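Local coordinates for protein uridylate kinase (Archaeoglobus fulgidus, PDB 2IJ9) that probably catalyses the reversible transfer of a phosphate from ATP to UMP, giving UDP for CTP synthesis, at residues I26-V39 against A95-G108. The protein carries 1 engineered substitution. Residues are numbered along the deposited sequence; the frame is centred on the assembly and turned at random.
Sequences IESVAQQNQVFVVV and AEELSKLYRVVVMG
Parallel pairing at the border of an open α/β sheet, here in the amino acid kinase fold, is exemplified by strands 34-39 and 104-107, the latter outermost within its chain. V35 and V37 pair with V104 and V106, their side chains on one face; F36 and V38 pair with V105 and M107, theirs on the other. The bonds run as a regular parallel ladder: V35 N to R103 O, V105 N to V35 O, V37 N to V105 O at 2.7 Å, M107 N to V37 O, and V39 N to M107 O. On the face bearing V35, V37, V104 and V106, helix 16-32 covers the end at V104, and helix 59-80 lies against V37 and V106. V104 CG2 touches A30 CB at 3.5 Å and V35 CB at 3.7 Å, and I26 CG2 meets the same methyl. On the opposite face, helix 92-99 receives the F36 ring, S99 CB sitting obliquely 3.3 Å from F36 CZ, and helix 117-126 covers V38 and M107. At the strand entrance, the extended first torsion of Q34 (chi1 180°) followed by a bend at chi2 carries its amide to the turn after helix 92-99. There Q34 NE2 donates to Y102 O at 3.1 Å, in the carbonyl plane and close to the amide's own plane, while Q34 OE1 accepts a weak bond from R103 NH1, the amide and guanidinium planes 53° apart. Replacing Q34 with a leucine would probably leave Y102 O without this donor and R103 NH1 with just its weak bond to S99 O among these contacts. At the far end, M107 lies close to T110 and V39 near G41, both predicted to bind UMP; the V39 and V106 side chains cross at about a right angle, V39 CG1 3.8 Å from V106 CG1.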
loop_
_atom_site.group_PDB
_atom_site.type_symbol
_atom_site.label_atom_id
_atom_site.label_comp_id
_atom_site.label_asym_id
_atom_site.label_seq_id
_atom_site.Cartn_x
_atom_site.Cartn_y
_atom_site.Cartn_z
ATOM N N ILE B 26 13.383 20.016 1.796
ATOM C CA ILE B 26 14.157 20.169 0.562
ATOM C C ILE B 26 14.004 21.585 0.019
ATOM O O ILE B 26 14.975 22.209 -0.392
ATOM C CB ILE B 26 13.743 19.124 -0.489
ATOM C CG1 ILE B 26 14.165 17.724 -0.035
ATOM C CG2 ILE B 26 14.362 19.426 -1.847
ATOM C CD1 ILE B 26 13.437 16.602 -0.777
ATOM N N GLU B 27 12.786 22.096 0.068
ATOM C CA GLU B 27 12.506 23.466 -0.321
ATOM C C GLU B 27 13.278 24.484 0.518
ATOM O O GLU B 27 13.814 25.442 -0.029
ATOM C CB GLU B 27 11.008 23.729 -0.226
ATOM C CG GLU B 27 10.597 25.103 -0.662
ATOM C CD GLU B 27 10.794 25.310 -2.130
ATOM O OE1 GLU B 27 10.027 24.711 -2.924
ATOM O OE2 GLU B 27 11.711 26.083 -2.480
ATOM N N SER B 28 13.333 24.272 1.834
ATOM C CA SER B 28 14.178 25.082 2.729
ATOM C C SER B 28 15.634 25.107 2.302
ATOM O O SER B 28 16.218 26.185 2.125
ATOM C CB SER B 28 14.108 24.585 4.172
ATOM O OG SER B 28 13.279 25.420 4.953
ATOM N N VAL B 29 16.213 23.921 2.134
ATOM C CA VAL B 29 17.597 23.816 1.696
ATOM C C VAL B 29 17.800 24.476 0.330
ATOM O O VAL B 29 18.837 25.093 0.075
ATOM C CB VAL B 29 18.071 22.361 1.672
ATOM C CG1 VAL B 29 19.540 22.289 1.319
ATOM C CG2 VAL B 29 17.851 21.720 3.023
ATOM N N ALA B 30 16.782 24.377 -0.521
ATOM C CA ALA B 30 16.802 24.984 -1.846
ATOM C C ALA B 30 16.746 26.510 -1.848
ATOM O O ALA B 30 17.211 27.133 -2.808
ATOM C CB ALA B 30 15.685 24.433 -2.691
ATOM N N GLN B 31 16.176 27.107 -0.797
ATOM C CA GLN B 31 16.130 28.574 -0.687
ATOM C C GLN B 31 17.544 29.148 -0.685
ATOM O O GLN B 31 17.834 30.119 -1.386
ATOM C CB GLN B 31 15.381 29.046 0.572
ATOM C CG GLN B 31 14.021 28.411 0.836
ATOM C CD GLN B 31 12.883 28.961 -0.023
ATOM O OE1 GLN B 31 13.103 29.609 -1.047
ATOM N NE2 GLN B 31 11.649 28.687 0.398
ATOM N N GLN B 32 18.417 28.520 0.099
ATOM C CA GLN B 32 19.819 28.917 0.188
ATOM C C GLN B 32 20.708 28.272 -0.890
ATOM O O GLN B 32 21.595 28.924 -1.438
ATOM C CB GLN B 32 20.377 28.643 1.603
ATOM C CG GLN B 32 19.616 27.563 2.423
ATOM C CD GLN B 32 20.312 27.174 3.741
ATOM O OE1 GLN B 32 20.231 26.024 4.179
ATOM N NE2 GLN B 32 20.990 28.134 4.369
ATOM N N ASN B 33 20.456 27.003 -1.207
ATOM C CA ASN B 33 21.418 26.194 -1.959
ATOM C C ASN B 33 20.873 25.550 -3.222
ATOM O O ASN B 33 19.778 25.891 -3.692
ATOM C CB ASN B 33 21.975 25.081 -1.070
ATOM C CG ASN B 33 22.326 25.557 0.321
ATOM O OD1 ASN B 33 21.620 25.247 1.282
ATOM N ND2 ASN B 33 23.416 26.312 0.439
ATOM N N GLN B 34 21.661 24.605 -3.749
ATOM C CA GLN B 34 21.352 23.852 -4.973
ATOM C C GLN B 34 21.240 22.352 -4.685
ATOM O O GLN B 34 22.231 21.686 -4.335
ATOM C CB GLN B 34 22.423 24.114 -6.037
ATOM C CG GLN B 34 22.209 23.380 -7.357
ATOM C CD GLN B 34 21.059 23.935 -8.185
ATOM O OE1 GLN B 34 20.635 25.082 -8.008
ATOM N NE2 GLN B 34 20.555 23.120 -9.108
ATOM N N VAL B 35 20.023 21.830 -4.841
ATOM C CA VAL B 35 19.697 20.477 -4.397
ATOM C C VAL B 35 19.363 19.528 -5.545
ATOM O O VAL B 35 18.508 19.807 -6.395
ATOM C CB VAL B 35 18.488 20.461 -3.419
ATOM C CG1 VAL B 35 18.256 19.046 -2.873
ATOM C CG2 VAL B 35 18.666 21.473 -2.283
ATOM N N PHE B 36 20.044 18.393 -5.548
ATOM C CA PHE B 36 19.661 17.290 -6.394
ATOM C C PHE B 36 19.079 16.213 -5.498
ATOM O O PHE B 36 19.610 15.945 -4.418
ATOM C CB PHE B 36 20.886 16.750 -7.123
ATOM C CG PHE B 36 21.473 17.713 -8.122
ATOM C CD1 PHE B 36 21.433 17.429 -9.485
ATOM C CD2 PHE B 36 22.067 18.901 -7.698
ATOM C CE1 PHE B 36 21.970 18.313 -10.398
ATOM C CE2 PHE B 36 22.599 19.782 -8.604
ATOM C CZ PHE B 36 22.557 19.484 -9.954
ATOM N N VAL B 37 17.981 15.605 -5.933
ATOM C CA VAL B 37 17.366 14.509 -5.192
ATOM C C VAL B 37 17.270 13.242 -6.038
ATOM O O VAL B 37 16.736 13.262 -7.146
ATOM C CB VAL B 37 15.957 14.867 -4.730
ATOM C CG1 VAL B 37 15.394 13.722 -3.918
ATOM C CG2 VAL B 37 15.961 16.138 -3.897
ATOM N N VAL B 38 17.790 12.143 -5.508
ATOM C CA VAL B 38 17.644 10.844 -6.153
ATOM C C VAL B 38 16.747 9.887 -5.335
ATOM O O VAL B 38 17.161 9.336 -4.309
ATOM C CB VAL B 38 19.009 10.180 -6.371
ATOM C CG1 VAL B 38 18.856 8.859 -7.151
ATOM C CG2 VAL B 38 19.948 11.140 -7.073
ATOM N N VAL B 39 15.526 9.676 -5.804
ATOM C CA VAL B 39 14.608 8.779 -5.130
ATOM C C VAL B 39 14.780 7.328 -5.611
ATOM O O VAL B 39 15.227 7.068 -6.723
ATOM C CB VAL B 39 13.151 9.219 -5.334
ATOM C CG1 VAL B 39 13.026 10.756 -5.301
ATOM C CG2 VAL B 39 12.634 8.682 -6.632
ATOM N N ALA B 95 19.981 16.173 -15.929
ATOM C CA ALA B 95 19.904 16.572 -14.520
ATOM C C ALA B 95 20.664 17.848 -14.249
ATOM O O ALA B 95 20.194 18.694 -13.488
ATOM C CB ALA B 95 20.410 15.471 -13.620
ATOM N N GLU B 96 21.828 17.988 -14.880
ATOM C CA GLU B 96 22.629 19.181 -14.713
ATOM C C GLU B 96 22.065 20.307 -15.559
ATOM O O GLU B 96 22.014 21.445 -15.115
ATOM C CB GLU B 96 24.102 18.929 -15.028
ATOM C CG GLU B 96 25.019 19.926 -14.324
ATOM C CD GLU B 96 26.420 20.005 -14.918
ATOM O OE1 GLU B 96 26.844 19.062 -15.625
ATOM O OE2 GLU B 96 27.101 21.026 -14.672
ATOM N N GLU B 97 21.619 19.991 -16.768
ATOM C CA GLU B 97 20.975 20.999 -17.618
ATOM C C GLU B 97 19.860 21.689 -16.848
ATOM O O GLU B 97 19.816 22.918 -16.776
ATOM C CB GLU B 97 20.438 20.381 -18.914
ATOM C CG GLU B 97 21.453 20.395 -20.039
ATOM C CD GLU B 97 21.502 19.085 -20.819
ATOM O OE1 GLU B 97 20.431 18.622 -21.266
ATOM O OE2 GLU B 97 22.612 18.523 -20.992
ATOM N N LEU B 98 19.006 20.873 -16.232
ATOM C CA LEU B 98 17.875 21.346 -15.454
ATOM C C LEU B 98 18.305 22.094 -14.214
ATOM O O LEU B 98 17.566 22.946 -13.723
ATOM C CB LEU B 98 17.007 20.178 -15.036
ATOM C CG LEU B 98 16.174 19.601 -16.164
ATOM C CD1 LEU B 98 15.598 18.231 -15.773
ATOM C CD2 LEU B 98 15.092 20.597 -16.534
ATOM N N SER B 99 19.495 21.779 -13.707
ATOM C CA SER B 99 20.007 22.455 -12.521
ATOM C C SER B 99 20.310 23.922 -12.797
ATOM O O SER B 99 20.376 24.730 -11.874
ATOM C CB SER B 99 21.253 21.755 -12.000
ATOM O OG SER B 99 22.375 22.059 -12.804
ATOM N N LYS B 100 20.483 24.255 -14.076
ATOM C CA LYS B 100 20.756 25.625 -14.501
ATOM C C LYS B 100 19.489 26.488 -14.519
ATOM O O LYS B 100 19.568 27.707 -14.466
ATOM C CB LYS B 100 21.427 25.629 -15.880
ATOM C CG LYS B 100 22.616 24.677 -16.024
ATOM C CD LYS B 100 23.841 25.136 -15.227
ATOM C CE LYS B 100 24.912 24.061 -15.208
ATOM N NZ LYS B 100 26.138 24.460 -14.481
ATOM N N LEU B 101 18.325 25.853 -14.586
ATOM C CA LEU B 101 17.057 26.574 -14.576
ATOM C C LEU B 101 16.258 26.402 -13.289
ATOM O O LEU B 101 15.294 27.128 -13.060
ATOM C CB LEU B 101 16.185 26.117 -15.736
ATOM C CG LEU B 101 16.875 26.114 -17.084
ATOM C CD1 LEU B 101 16.006 25.405 -18.104
ATOM C CD2 LEU B 101 17.157 27.537 -17.480
ATOM N N TYR B 102 16.635 25.427 -12.465
ATOM C CA TYR B 102 15.888 25.115 -11.244
ATOM C C TYR B 102 16.795 24.871 -10.059
ATOM O O TYR B 102 17.922 24.395 -10.225
ATOM C CB TYR B 102 15.022 23.894 -11.458
ATOM C CG TYR B 102 13.927 24.117 -12.456
ATOM C CD1 TYR B 102 12.765 24.778 -12.095
ATOM C CD2 TYR B 102 14.055 23.677 -13.765
ATOM C CE1 TYR B 102 11.747 24.987 -13.010
ATOM C CE2 TYR B 102 13.038 23.867 -14.684
ATOM C CZ TYR B 102 11.889 24.526 -14.304
ATOM O OH TYR B 102 10.881 24.729 -15.216
ATOM N N ARG B 103 16.297 25.200 -8.864
ATOM C CA ARG B 103 17.071 25.016 -7.627
ATOM C C ARG B 103 16.963 23.586 -7.098
ATOM O O ARG B 103 17.799 23.127 -6.309
ATOM C CB ARG B 103 16.670 26.032 -6.546
ATOM C CG ARG B 103 16.912 27.485 -6.922
ATOM C CD ARG B 103 18.325 27.750 -7.465
ATOM N NE ARG B 103 18.267 28.662 -8.612
ATOM C CZ ARG B 103 18.619 28.344 -9.855
ATOM N NH1 ARG B 103 19.099 27.140 -10.131
ATOM N NH2 ARG B 103 18.509 29.242 -10.826
ATOM N N VAL B 104 15.928 22.884 -7.535
ATOM C CA VAL B 104 15.785 21.484 -7.191
ATOM C C VAL B 104 15.555 20.622 -8.429
ATOM O O VAL B 104 14.674 20.882 -9.242
ATOM C CB VAL B 104 14.706 21.258 -6.096
ATOM C CG1 VAL B 104 14.299 19.802 -6.004
ATOM C CG2 VAL B 104 15.243 21.695 -4.756
ATOM N N VAL B 105 16.399 19.611 -8.576
ATOM C CA VAL B 105 16.201 18.597 -9.580
ATOM C C VAL B 105 15.988 17.275 -8.859
ATOM O O VAL B 105 16.679 16.970 -7.898
ATOM C CB VAL B 105 17.387 18.530 -10.542
ATOM C CG1 VAL B 105 17.199 17.403 -11.571
ATOM C CG2 VAL B 105 17.529 19.862 -11.256
ATOM N N VAL B 106 14.995 16.519 -9.306
ATOM C CA VAL B 106 14.650 15.250 -8.695
ATOM C C VAL B 106 14.627 14.176 -9.765
ATOM O O VAL B 106 13.836 14.245 -10.708
ATOM C CB VAL B 106 13.246 15.291 -8.044
ATOM C CG1 VAL B 106 12.942 13.973 -7.377
ATOM C CG2 VAL B 106 13.126 16.446 -7.037
ATOM N N MET B 107 15.480 13.174 -9.607
ATOM C CA MET B 107 15.533 12.075 -10.567
ATOM C C MET B 107 15.386 10.680 -9.969
ATOM O O MET B 107 15.629 10.455 -8.777
ATOM C CB MET B 107 16.836 12.131 -11.365
ATOM C CG MET B 107 18.090 11.926 -10.543
ATOM S SD MET B 107 19.495 12.319 -11.568
ATOM C CE MET B 107 19.247 11.058 -12.802
ATOM N N GLY B 108 15.016 9.738 -10.831
ATOM C CA GLY B 108 14.951 8.338 -10.450
ATOM C C GLY B 108 16.300 7.721 -10.723
ATOM O O GLY B 108 17.329 8.349 -10.472
#